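Local coordinates for thymidylate synthase thyX (Helicobacter pylori, PDB 3N3Y), which binds FAD and dUMP and probably catalyses the reductive methylation of dUMP to dTMP, with methylenetetrahydrofolate as methyl donor and NADPH as reductant, at residues Y65-K70 with Y168-R173; K14-L19 with A201-H206; S92-L97 with K150-K155. All blocks are in the same frame, centred on the assembly; numbering follows the deposited sequence.

Contact 1 (Y65-K70 with Y168-R173); sequences YNFEIK and YSINAR. With FAD (flavin-adenine dinucleotide), chain K.
Y168 and F67 form an antiparallel hydrogen-bonded pair, F67 N giving its hydrogen to Y168 O at 2.8 Å and Y168 N answering F67 O. CG of Y168 stands anti to its backbone N (chi1 -170°), and the side chain lies alongside that of I69, whose CD1 methyl rests 3.7 Å from Y168 CB. S169 follows on the other face, in a non-hydrogen-bonded pair with N66. Its small hydroxyl suits this spot: OG accepts from N66 ND2 at 2.9 Å and is also hydrogen-bonded to H62 ND1 of the second subunit, whose carbonyl takes a bond from the same N66 ND2. I170 returns to the face of Y168 and exchanges two backbone bonds with Y65; its CG2 methyl, one arm of the beta-branched side chain, presses on the edge of the F67 ring, 3.8 Å from CE2. N171 ends the strand as N-cap, its OD1 accepting from S174 N, while ND2 gives a nearly straight bond to FAD N1A (2.8 Å, 171°). A172, whose side chain is a single methyl, fits at the edge of the Y65 ring. R173 is long enough to reach two oxygens of one phosphate, NH1 to FAD O2P at 3.0 Å and NH2 to O1P, while NH1 also salt-bridges E61. This is an antiparallel strand pair whose strand-to-helix junction supplies adenine and phosphate ligands to a ThyX FAD site, built by three monomers.

Contact 2 (K14-L19 with A201-H206); sequences KHYTPL and ALPGEH. With UMP (2'-deoxyuridine 5'-monophosphate), chain E.
The Y16 ring is held between P203, whose CG sits over one face, and the uracil of dUMP, which lies over the opposite face with N3 above the ring centre. CG of Y16 stands between its own N and carbonyl carbon (chi1 59°), which starts the ring toward this slot. The edge of Y16 is turned toward the face of H206 in an offset edge-to-face pair, planes at 73°. L19 covers a face of the H206 imidazole in a CH-pi contact, CG being 3.8 Å from the ring centroid. At the imidazole edge, in its plane, lies T17 O, which accepts from H206 NE2 at 2.8 Å (165°). Histidine suits the place, since its ring can pack and bond at once. L19 and E205 meet tip to tip, L19 CD1 lying 3.6 Å from E205 CD, and water 2 ties L19 N to E205 OE1. The contact joins the end of strand 10-16 and the loop after it to the loop following helix 189-201, at a dUMP site that includes Y16. The base is read by backbone: Y16 N donates to dUMP O2 at 3.0 Å and dUMP N3 donates to Y16 O at 2.9 Å. O2 also lies over the H15 ring face. The chemistry implies that H206 carries a proton on NE2, and that main-chain groups recognise the uracil edge while the uracil packs over the tyrosine face.

Contact 3 (S92-L97 with K150-K155); sequences SSRYTL and KNDLAK. With UMP (2'-deoxyuridine 5'-monophosphate), chain G.
S93 and R94 meet K155, N151 and D152 at a dUMP pocket, just where the ThyX signature RHR(X)7S ends: R82, H83 and R84 open the motif and S92 closes it. The phosphate sits at the start of the short, weakly bonded helix 93-96, whose end would be expected to favour the negative charge. S92 OG and R94 N donate to dUMP OP2, while S93 offers both its backbone N and its OG to OP1. Serine suits these places, being small and able to donate and accept together. S93 OG does exactly this, donating to OP1 at 2.6 Å and accepting from K155 NZ at 2.9 Å. The lysine chain bends at both chi3 and chi4, and NZ makes a weak bond to OP3 as well. L97 packs its CD1 3.8 Å from K155 CB, the two side chains crossing at about a right angle.

R94 works with its whole guanidinium. Its chain bends at chi3 (67°), which sets NE, and D152 is then held in a bidentate, side-on salt bridge: NE meets OD1 at 2.9 Å, from above the carboxylate plane, and NH2 meets OD2 on its syn side at 3.0 Å, nearly straight (173°). NH1 turns to the base, donating to dUMP O4 at 2.8 Å, and K186 O of the fourth subunit accepts from it too. D152 thus acts as a second-shell residue that orients the arginine. R182 and R82 of that same subunit also bond the nucleotide, so the pocket is shared between chains. N151 fastens the backbone beside it: its amide ND2 donates to R94 O at 3.1 Å from well above the carbonyl plane, and water 3 donates both to that oxygen and to D152 OD1.

In the fold
Contacts 1 and 2 are neighbours, with centres 10 Å apart. Strands 10-16 and 64-73 lie side by side in the four-stranded antiparallel sheet, and the Y65 side chain packs against Y16 and H206. Contact 3 sits away, its centre 26 Å from contact 1 and 35 Å from contact 2, on the other side of the chain's centre from the latter; it joins two short helices. Along the chain, contact 2 spans the longest interval and encloses contact 1, which encloses contact 3. One subunit thus contributes to an FAD site, holds a dUMP at strand 10-16, and supplies part of a second dUMP pocket, and all three contacts touch the second subunit of the tetramer.

Contact 1 (Y65-K70 with Y168-R173)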
loop_
_atom_site.group_PDB
_atom_site.type_symbol
_atom_site.label_atom_id
_atom_site.label_comp_id
_atom_site.label_asym_id
_atom_site.label_seq_id
_atom_site.Cartn_x
_atom_site.Cartn_y
_atom_site.Cartn_z
ATOM N N TYR A 65 -4.394 8.791 13.117
ATOM C CA TYR A 65 -3.751 9.253 14.356
ATOM C C TYR A 65 -2.312 9.692 14.138
ATOM O O TYR A 65 -1.516 8.942 13.584
ATOM C CB TYR A 65 -3.767 8.143 15.383
ATOM C CG TYR A 65 -5.149 7.635 15.660
ATOM C CD1 TYR A 65 -5.988 8.291 16.568
ATOM C CD2 TYR A 65 -5.629 6.512 15.014
ATOM C CE1 TYR A 65 -7.259 7.819 16.834
ATOM C CE2 TYR A 65 -6.903 6.035 15.264
ATOM C CZ TYR A 65 -7.715 6.696 16.166
ATOM O OH TYR A 65 -8.974 6.212 16.403
ATOM N N ASN A 66 -1.996 10.909 14.565
ATOM C CA ASN A 66 -0.627 11.410 14.569
ATOM C C ASN A 66 0.028 11.315 15.949
ATOM O O ASN A 66 -0.339 12.041 16.869
ATOM C CB ASN A 66 -0.595 12.861 14.109
ATOM C CG ASN A 66 -1.418 13.091 12.862
ATOM O OD1 ASN A 66 -2.574 13.510 12.939
ATOM N ND2 ASN A 66 -0.829 12.810 11.700
ATOM N N PHE A 67 1.022 10.444 16.072
ATOM C CA PHE A 67 1.730 10.244 17.328
ATOM C C PHE A 67 3.127 10.819 17.330
ATOM O O PHE A 67 3.723 11.084 16.285
ATOM C CB PHE A 67 1.887 8.766 17.643
ATOM C CG PHE A 67 0.596 8.032 17.820
ATOM C CD1 PHE A 67 -0.033 8.001 19.055
ATOM C CD2 PHE A 67 0.034 7.325 16.764
ATOM C CE1 PHE A 67 -1.197 7.299 19.231
ATOM C CE2 PHE A 67 -1.141 6.619 16.934
ATOM C CZ PHE A 67 -1.761 6.608 18.171
ATOM N N GLU A 68 3.652 10.984 18.537
ATOM C CA GLU A 68 5.059 11.262 18.720
ATOM C C GLU A 68 5.606 10.158 19.619
ATOM O O GLU A 68 4.996 9.826 20.626
ATOM C CB GLU A 68 5.246 12.639 19.345
ATOM C CG GLU A 68 6.651 13.195 19.226
ATOM C CD GLU A 68 6.957 14.236 20.311
ATOM O OE1 GLU A 68 6.083 15.095 20.590
ATOM O OE2 GLU A 68 8.071 14.189 20.891
ATOM N N ILE A 69 6.741 9.576 19.241
ATOM C CA ILE A 69 7.359 8.516 20.032
ATOM C C ILE A 69 8.792 8.890 20.380
ATOM O O ILE A 69 9.603 9.155 19.486
ATOM C CB ILE A 69 7.352 7.161 19.285
ATOM C CG1 ILE A 69 5.927 6.817 18.830
ATOM C CG2 ILE A 69 7.976 6.051 20.157
ATOM C CD1 ILE A 69 5.832 5.687 17.798
ATOM N N LYS A 70 9.093 8.935 21.676
ATOM C CA LYS A 70 10.444 9.263 22.145
ATOM C C LYS A 70 11.025 8.117 22.962
ATOM O O LYS A 70 10.333 7.503 23.768
ATOM C CB LYS A 70 10.465 10.554 22.977
ATOM C CG LYS A 70 9.636 11.689 22.405
ATOM C CD LYS A 70 10.238 13.068 22.721
ATOM C CE LYS A 70 10.334 13.326 24.224
ATOM N NZ LYS A 70 10.887 14.676 24.563
ATOM N N TYR A 168 4.961 9.278 14.064
ATOM C CA TYR A 168 4.359 8.084 13.514
ATOM C C TYR A 168 2.882 8.365 13.258
ATOM O O TYR A 168 2.155 8.717 14.178
ATOM C CB TYR A 168 4.510 6.941 14.524
ATOM C CG TYR A 168 4.138 5.569 14.017
ATOM C CD1 TYR A 168 4.872 4.962 13.000
ATOM C CD2 TYR A 168 3.076 4.860 14.575
ATOM C CE1 TYR A 168 4.545 3.704 12.538
ATOM C CE2 TYR A 168 2.753 3.589 14.130
ATOM C CZ TYR A 168 3.489 3.024 13.101
ATOM O OH TYR A 168 3.180 1.781 12.634
ATOM N N SER A 169 2.429 8.210 12.018
ATOM C CA SER A 169 1.009 8.395 11.716
ATOM C C SER A 169 0.415 7.129 11.144
ATOM O O SER A 169 1.025 6.462 10.307
ATOM C CB SER A 169 0.796 9.556 10.746
ATOM O OG SER A 169 1.252 10.758 11.334
ATOM N N ILE A 170 -0.789 6.806 11.585
ATOM C CA ILE A 170 -1.393 5.541 11.232
ATOM C C ILE A 170 -2.929 5.638 11.309
ATOM O O ILE A 170 -3.481 6.354 12.164
ATOM C CB ILE A 170 -0.824 4.420 12.149
ATOM C CG1 ILE A 170 -1.341 3.028 11.755
ATOM C CG2 ILE A 170 -1.097 4.721 13.628
ATOM C CD1 ILE A 170 -0.688 1.922 12.547
ATOM N N ASN A 171 -3.618 4.939 10.409
ATOM C CA ASN A 171 -5.077 4.907 10.463
ATOM C C ASN A 171 -5.589 3.817 11.412
ATOM O O ASN A 171 -4.822 2.951 11.827
ATOM C CB ASN A 171 -5.703 4.833 9.059
ATOM C CG ASN A 171 -5.614 3.453 8.419
ATOM O OD1 ASN A 171 -5.810 2.421 9.059
ATOM N ND2 ASN A 171 -5.354 3.441 7.127
ATOM N N ALA A 172 -6.874 3.860 11.760
ATOM C CA ALA A 172 -7.413 2.984 12.823
ATOM C C ALA A 172 -7.415 1.511 12.469
ATOM O O ALA A 172 -7.217 0.671 13.330
ATOM C CB ALA A 172 -8.799 3.417 13.237
ATOM N N ARG A 173 -7.632 1.187 11.202
ATOM C CA ARG A 173 -7.595 -0.199 10.774
ATOM C C ARG A 173 -6.181 -0.783 10.854
ATOM O O ARG A 173 -5.982 -1.929 11.262
ATOM C CB ARG A 173 -8.120 -0.311 9.357
ATOM C CG ARG A 173 -8.186 -1.731 8.821
ATOM C CD ARG A 173 -8.697 -1.724 7.380
ATOM N NE ARG A 173 -9.068 -3.060 6.941
ATOM C CZ ARG A 173 -9.214 -3.426 5.671
ATOM N NH1 ARG A 173 -9.002 -2.547 4.694
ATOM N NH2 ARG A 173 -9.560 -4.676 5.377
HETATM P PA FAD K . -7.231 -4.601 -0.245
HETATM O O1A FAD K . -6.658 -5.418 -1.384
HETATM O O2A FAD K . -7.551 -3.171 -0.620
HETATM O O5B FAD K . -6.198 -4.599 0.972
HETATM C C5B FAD K . -5.600 -5.807 1.385
HETATM C C4B FAD K . -5.285 -5.659 2.862
HETATM O O4B FAD K . -4.358 -4.601 3.021
HETATM C C3B FAD K . -6.533 -5.254 3.648
HETATM O O3B FAD K . -7.223 -6.374 4.150
HETATM C C2B FAD K . -5.981 -4.364 4.740
HETATM O O2B FAD K . -5.488 -5.163 5.784
HETATM C C1B FAD K . -4.745 -3.773 4.099
HETATM N N9A FAD K . -4.893 -2.389 3.619
HETATM C C8A FAD K . -4.852 -1.954 2.317
HETATM N N7A FAD K . -4.989 -0.609 2.321
HETATM C C5A FAD K . -5.120 -0.191 3.607
HETATM C C6A FAD K . -5.299 1.061 4.186
HETATM N N6A FAD K . -5.173 2.167 3.455
HETATM N N1A FAD K . -5.398 1.162 5.556
HETATM C C2A FAD K . -5.336 0.037 6.347
HETATM N N3A FAD K . -5.172 -1.198 5.770
HETATM C C4A FAD K . -5.057 -1.302 4.429
HETATM N N1 FAD K . -17.209 -0.829 -0.138
HETATM C C2 FAD K . -17.992 0.305 -0.035
HETATM O O2 FAD K . -17.498 1.412 -0.145
HETATM N N3 FAD K . -19.346 0.203 0.197
HETATM C C4 FAD K . -19.941 -1.030 0.324
HETATM O O4 FAD K . -21.144 -1.084 0.535
HETATM C C4X FAD K . -19.173 -2.189 0.217
HETATM N N5 FAD K . -19.769 -3.433 0.346
HETATM C C5X FAD K . -18.982 -4.564 0.224
HETATM C C6 FAD K . -19.570 -5.817 0.344
HETATM C C7 FAD K . -18.804 -6.966 0.228
HETATM C C7M FAD K . -19.459 -8.313 0.358
HETATM C C8 FAD K . -17.429 -6.863 -0.003
HETATM C C8M FAD K . -16.598 -8.108 -0.122
HETATM C C9 FAD K . -16.824 -5.612 -0.119
HETATM C C9A FAD K . -17.599 -4.457 -0.005
HETATM N N10 FAD K . -17.010 -3.209 -0.125
HETATM C C10 FAD K . -17.797 -2.079 -0.016
HETATM C "C1'" FAD K . -15.536 -3.056 -0.415
HETATM C "C2'" FAD K . -14.625 -3.216 0.795
HETATM O "O2'" FAD K . -14.930 -2.230 1.764
HETATM C "C3'" FAD K . -13.151 -3.107 0.385
HETATM O "O3'" FAD K . -12.841 -1.827 -0.123
HETATM C "C4'" FAD K . -12.728 -4.167 -0.629
HETATM O "O4'" FAD K . -13.296 -5.395 -0.259
HETATM C "C5'" FAD K . -11.233 -4.393 -0.551
HETATM O "O5'" FAD K . -10.983 -5.057 0.683
HETATM P P FAD K . -9.552 -4.942 1.421
HETATM O O1P FAD K . -9.483 -5.908 2.583
HETATM O O2P FAD K . -9.343 -3.519 1.857
HETATM O O3P FAD K . -8.503 -5.441 0.301
HETATM O O HOH W 1 2.632 12.423 13.678
#

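Contact 2 (K14-L19 with A201-H206)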
loop_
_atom_site.group_PDB
_atom_site.type_symbol
_atom_site.label_atom_id
_atom_site.label_comp_id
_atom_site.label_asym_id
_atom_site.label_seq_id
_atom_site.Cartn_x
_atom_site.Cartn_y
_atom_site.Cartn_z
ATOM N N LYS A 14 -0.812 13.516 19.094
ATOM C CA LYS A 14 -0.833 14.947 18.847
ATOM C C LYS A 14 -2.074 15.395 18.057
ATOM O O LYS A 14 -2.495 16.546 18.132
ATOM C CB LYS A 14 0.441 15.361 18.107
ATOM C CG LYS A 14 1.688 14.721 18.667
ATOM C CD LYS A 14 2.922 15.431 18.174
ATOM C CE LYS A 14 3.032 15.357 16.658
ATOM N NZ LYS A 14 4.376 15.837 16.206
ATOM N N HIS A 15 -2.647 14.492 17.279
ATOM C CA HIS A 15 -3.872 14.812 16.576
ATOM C C HIS A 15 -4.602 13.557 16.197
ATOM O O HIS A 15 -3.987 12.536 15.909
ATOM C CB HIS A 15 -3.607 15.656 15.328
ATOM C CG HIS A 15 -4.846 16.274 14.770
ATOM N ND1 HIS A 15 -5.370 17.450 15.260
ATOM C CD2 HIS A 15 -5.701 15.851 13.806
ATOM C CE1 HIS A 15 -6.478 17.742 14.602
ATOM N NE2 HIS A 15 -6.703 16.785 13.719
ATOM N N TYR A 16 -5.925 13.630 16.221
ATOM C CA TYR A 16 -6.743 12.500 15.809
ATOM C C TYR A 16 -7.986 12.970 15.081
ATOM O O TYR A 16 -8.346 14.147 15.119
ATOM C CB TYR A 16 -7.123 11.628 17.000
ATOM C CG TYR A 16 -7.904 12.363 18.067
ATOM C CD1 TYR A 16 -9.291 12.422 18.030
ATOM C CD2 TYR A 16 -7.246 13.007 19.114
ATOM C CE1 TYR A 16 -10.007 13.100 19.018
ATOM C CE2 TYR A 16 -7.945 13.683 20.101
ATOM C CZ TYR A 16 -9.323 13.727 20.053
ATOM O OH TYR A 16 -10.007 14.405 21.040
ATOM N N THR A 17 -8.629 12.024 14.414
ATOM C CA THR A 17 -9.800 12.285 13.606
ATOM C C THR A 17 -11.044 12.096 14.459
ATOM O O THR A 17 -11.231 11.034 15.063
ATOM C CB THR A 17 -9.867 11.322 12.397
ATOM O OG1 THR A 17 -8.753 11.554 11.525
ATOM C CG2 THR A 17 -11.139 11.548 11.611
ATOM N N PRO A 18 -11.902 13.126 14.513
ATOM C CA PRO A 18 -13.166 13.018 15.250
ATOM C C PRO A 18 -13.874 11.743 14.829
ATOM O O PRO A 18 -13.862 11.433 13.640
ATOM C CB PRO A 18 -13.956 14.243 14.774
ATOM C CG PRO A 18 -12.931 15.230 14.370
ATOM C CD PRO A 18 -11.741 14.437 13.855
ATOM N N LEU A 19 -14.448 11.011 15.778
ATOM C CA LEU A 19 -15.178 9.771 15.487
ATOM C C LEU A 19 -16.313 9.908 14.459
ATOM O O LEU A 19 -16.616 8.969 13.729
ATOM C CB LEU A 19 -15.780 9.188 16.770
ATOM C CG LEU A 19 -14.985 8.197 17.612
ATOM C CD1 LEU A 19 -15.846 7.730 18.775
ATOM C CD2 LEU A 19 -14.538 7.014 16.777
ATOM N N ALA A 201 -2.059 6.418 24.732
ATOM C CA ALA A 201 -1.985 7.783 24.185
ATOM C C ALA A 201 -3.265 8.178 23.445
ATOM O O ALA A 201 -3.508 9.354 23.190
ATOM C CB ALA A 201 -0.772 7.957 23.272
ATOM N N LEU A 202 -4.075 7.192 23.087
ATOM C CA LEU A 202 -5.303 7.475 22.349
ATOM C C LEU A 202 -6.256 8.306 23.203
ATOM O O LEU A 202 -6.253 8.185 24.433
ATOM C CB LEU A 202 -5.986 6.177 21.925
ATOM C CG LEU A 202 -5.282 5.323 20.872
ATOM C CD1 LEU A 202 -5.974 3.972 20.744
ATOM C CD2 LEU A 202 -5.243 6.056 19.529
ATOM N N PRO A 203 -7.084 9.142 22.555
ATOM C CA PRO A 203 -8.149 9.812 23.312
ATOM C C PRO A 203 -9.047 8.735 23.911
ATOM O O PRO A 203 -9.311 7.753 23.227
ATOM C CB PRO A 203 -8.932 10.579 22.235
ATOM C CG PRO A 203 -8.132 10.468 20.965
ATOM C CD PRO A 203 -7.287 9.245 21.098
ATOM N N GLY A 204 -9.477 8.898 25.162
ATOM C CA GLY A 204 -10.337 7.914 25.803
ATOM C C GLY A 204 -11.586 7.585 24.994
ATOM O O GLY A 204 -12.057 6.446 24.990
ATOM N N GLU A 205 -12.114 8.588 24.296
ATOM C CA GLU A 205 -13.344 8.418 23.523
ATOM C C GLU A 205 -13.184 7.450 22.343
ATOM O O GLU A 205 -14.165 6.843 21.907
ATOM C CB GLU A 205 -13.897 9.775 23.069
ATOM C CG GLU A 205 -14.233 9.863 21.579
ATOM C CD GLU A 205 -15.675 10.318 21.317
ATOM O OE1 GLU A 205 -15.886 11.164 20.407
ATOM O OE2 GLU A 205 -16.594 9.828 22.021
ATOM N N HIS A 206 -11.949 7.292 21.846
ATOM C CA HIS A 206 -11.667 6.334 20.767
ATOM C C HIS A 206 -11.205 4.962 21.284
ATOM O O HIS A 206 -11.173 3.985 20.535
ATOM C CB HIS A 206 -10.579 6.859 19.828
ATOM C CG HIS A 206 -10.995 8.003 18.956
ATOM N ND1 HIS A 206 -11.611 9.138 19.444
ATOM C CD2 HIS A 206 -10.811 8.219 17.630
ATOM C CE1 HIS A 206 -11.809 9.991 18.455
ATOM N NE2 HIS A 206 -11.332 9.458 17.343
HETATM N N1 UMP E . -7.973 17.185 19.126
HETATM C C2 UMP E . -7.828 16.488 17.939
HETATM N N3 UMP E . -8.938 16.162 17.188
HETATM C C4 UMP E . -10.184 16.528 17.633
HETATM C C5 UMP E . -10.335 17.228 18.824
HETATM C C6 UMP E . -9.211 17.557 19.572
HETATM O O2 UMP E . -6.704 16.167 17.550
HETATM O O4 UMP E . -11.157 16.223 16.964
HETATM C "C1'" UMP E . -6.754 17.507 19.885
HETATM C "C2'" UMP E . -6.453 18.991 19.863
HETATM C "C3'" UMP E . -5.700 19.160 21.169
HETATM C "C4'" UMP E . -6.107 17.983 22.055
HETATM O "O3'" UMP E . -4.321 19.109 20.903
HETATM O "O4'" UMP E . -6.835 17.088 21.234
HETATM C "C5'" UMP E . -6.994 18.446 23.203
HETATM O "O5'" UMP E . -8.139 19.084 22.675
HETATM P P UMP E . -9.421 19.425 23.596
HETATM O OP1 UMP E . -10.583 19.747 22.684
HETATM O OP2 UMP E . -9.072 20.642 24.421
HETATM O OP3 UMP E . -9.746 18.256 24.451
HETATM O O HOH W 2 -13.822 12.237 18.640
#

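Contact 3 (S92-L97 with K150-K155)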
loop_
_atom_site.group_PDB
_atom_site.type_symbol
_atom_site.label_atom_id
_atom_site.label_comp_id
_atom_site.label_asym_id
_atom_site.label_seq_id
_atom_site.Cartn_x
_atom_site.Cartn_y
_atom_site.Cartn_z
ATOM N N SER A 92 17.348 10.955 12.189
ATOM C CA SER A 92 18.360 10.288 11.381
ATOM C C SER A 92 19.716 10.281 12.073
ATOM O O SER A 92 20.282 11.331 12.379
ATOM C CB SER A 92 18.473 10.985 10.025
ATOM O OG SER A 92 19.523 10.449 9.253
ATOM N N SER A 93 20.242 9.090 12.316
ATOM C CA SER A 93 21.575 8.982 12.887
ATOM C C SER A 93 22.643 9.560 11.942
ATOM O O SER A 93 23.667 10.062 12.398
ATOM C CB SER A 93 21.905 7.525 13.238
ATOM O OG SER A 93 22.154 6.769 12.063
ATOM N N ARG A 94 22.412 9.478 10.633
ATOM C CA ARG A 94 23.353 10.047 9.669
ATOM C C ARG A 94 23.542 11.558 9.875
ATOM O O ARG A 94 24.568 12.117 9.495
ATOM C CB ARG A 94 22.898 9.789 8.223
ATOM C CG ARG A 94 22.745 8.319 7.832
ATOM C CD ARG A 94 22.324 8.191 6.365
ATOM N NE ARG A 94 23.377 8.641 5.451
ATOM C CZ ARG A 94 23.154 9.166 4.247
ATOM N NH1 ARG A 94 21.913 9.313 3.799
ATOM N NH2 ARG A 94 24.171 9.546 3.488
ATOM N N TYR A 95 22.560 12.228 10.467
ATOM C CA TYR A 95 22.653 13.676 10.608
ATOM C C TYR A 95 22.570 14.217 12.031
ATOM O O TYR A 95 22.613 15.423 12.227
ATOM C CB TYR A 95 21.646 14.372 9.675
ATOM C CG TYR A 95 22.102 14.267 8.231
ATOM C CD1 TYR A 95 23.192 15.018 7.773
ATOM C CD2 TYR A 95 21.488 13.384 7.342
ATOM C CE1 TYR A 95 23.642 14.916 6.464
ATOM C CE2 TYR A 95 21.927 13.273 6.023
ATOM C CZ TYR A 95 23.007 14.041 5.592
ATOM O OH TYR A 95 23.453 13.939 4.292
ATOM N N THR A 96 22.479 13.339 13.023
ATOM C CA THR A 96 22.330 13.798 14.397
ATOM C C THR A 96 23.350 13.203 15.376
ATOM O O THR A 96 23.329 13.532 16.566
ATOM C CB THR A 96 20.941 13.457 14.945
ATOM O OG1 THR A 96 20.789 12.036 14.935
ATOM C CG2 THR A 96 19.830 14.108 14.111
ATOM N N LEU A 97 24.212 12.310 14.893
ATOM C CA LEU A 97 25.141 11.591 15.778
ATOM C C LEU A 97 26.116 12.513 16.505
ATOM O O LEU A 97 26.601 12.184 17.582
ATOM C CB LEU A 97 25.906 10.495 15.022
ATOM C CG LEU A 97 25.290 9.094 15.150
ATOM C CD1 LEU A 97 26.188 8.007 14.533
ATOM C CD2 LEU A 97 24.980 8.767 16.614
ATOM N N LYS A 150 33.261 10.722 10.382
ATOM C CA LYS A 150 31.946 11.080 9.861
ATOM C C LYS A 150 30.835 10.176 10.405
ATOM O O LYS A 150 31.050 8.982 10.634
ATOM C CB LYS A 150 31.958 10.990 8.336
ATOM C CG LYS A 150 32.832 12.022 7.650
ATOM C CD LYS A 150 32.126 12.491 6.379
ATOM C CE LYS A 150 32.709 13.783 5.842
ATOM N NZ LYS A 150 31.768 14.404 4.868
ATOM N N ASN A 151 29.654 10.755 10.593
ATOM C CA ASN A 151 28.463 10.010 11.010
ATOM C C ASN A 151 28.183 8.751 10.190
ATOM O O ASN A 151 27.921 7.698 10.765
ATOM C CB ASN A 151 27.235 10.903 10.966
ATOM C CG ASN A 151 27.271 12.002 12.013
ATOM O OD1 ASN A 151 28.101 11.987 12.932
ATOM N ND2 ASN A 151 26.351 12.960 11.891
ATOM N N ASP A 152 28.245 8.871 8.858
ATOM C CA ASP A 152 27.997 7.755 7.930
ATOM C C ASP A 152 28.857 6.510 8.179
ATOM O O ASP A 152 28.462 5.403 7.808
ATOM C CB ASP A 152 28.177 8.194 6.461
ATOM C CG ASP A 152 26.926 8.866 5.877
ATOM O OD1 ASP A 152 25.983 9.173 6.651
ATOM O OD2 ASP A 152 26.887 9.090 4.636
ATOM N N LEU A 153 30.034 6.704 8.769
ATOM C CA LEU A 153 30.948 5.614 9.078
ATOM C C LEU A 153 30.789 5.216 10.530
ATOM O O LEU A 153 30.749 4.032 10.866
ATOM C CB LEU A 153 32.415 6.025 8.841
ATOM C CG LEU A 153 32.795 6.441 7.422
ATOM C CD1 LEU A 153 34.261 6.866 7.362
ATOM C CD2 LEU A 153 32.501 5.320 6.424
ATOM N N ALA A 154 30.698 6.210 11.397
ATOM C CA ALA A 154 30.641 5.920 12.819
ATOM C C ALA A 154 29.382 5.117 13.176
ATOM O O ALA A 154 29.442 4.206 14.001
ATOM C CB ALA A 154 30.754 7.197 13.639
ATOM N N LYS A 155 28.256 5.424 12.529
ATOM C CA LYS A 155 26.996 4.725 12.821
ATOM C C LYS A 155 27.091 3.180 12.778
ATOM O O LYS A 155 26.270 2.502 13.377
ATOM C CB LYS A 155 25.853 5.237 11.924
ATOM C CG LYS A 155 25.982 4.835 10.458
ATOM C CD LYS A 155 24.959 5.543 9.574
ATOM C CE LYS A 155 23.744 4.654 9.273
ATOM N NZ LYS A 155 22.891 4.425 10.472
HETATM N N1 UMP G . 16.561 6.762 6.523
HETATM C C2 UMP G . 16.730 6.144 5.302
HETATM N N3 UMP G . 17.782 6.531 4.491
HETATM C C4 UMP G . 18.656 7.524 4.913
HETATM C C5 UMP G . 18.481 8.148 6.149
HETATM C C6 UMP G . 17.422 7.747 6.948
HETATM O O2 UMP G . 15.945 5.258 4.945
HETATM O O4 UMP G . 19.589 7.847 4.188
HETATM C "C1'" UMP G . 15.461 6.319 7.382
HETATM C "C2'" UMP G . 15.855 4.957 7.950
HETATM C "C3'" UMP G . 15.466 5.052 9.413
HETATM C "C4'" UMP G . 15.524 6.541 9.718
HETATM O "O3'" UMP G . 14.142 4.603 9.567
HETATM O "O4'" UMP G . 15.310 7.193 8.481
HETATM C "C5'" UMP G . 16.889 6.964 10.279
HETATM O "O5'" UMP G . 17.901 6.300 9.551
HETATM P P UMP G . 19.480 6.536 9.731
HETATM O OP1 UMP G . 19.786 6.172 11.150
HETATM O OP2 UMP G . 19.856 7.959 9.384
HETATM O OP3 UMP G . 20.220 5.650 8.784
HETATM O O HOH W 3 25.822 11.757 6.805
#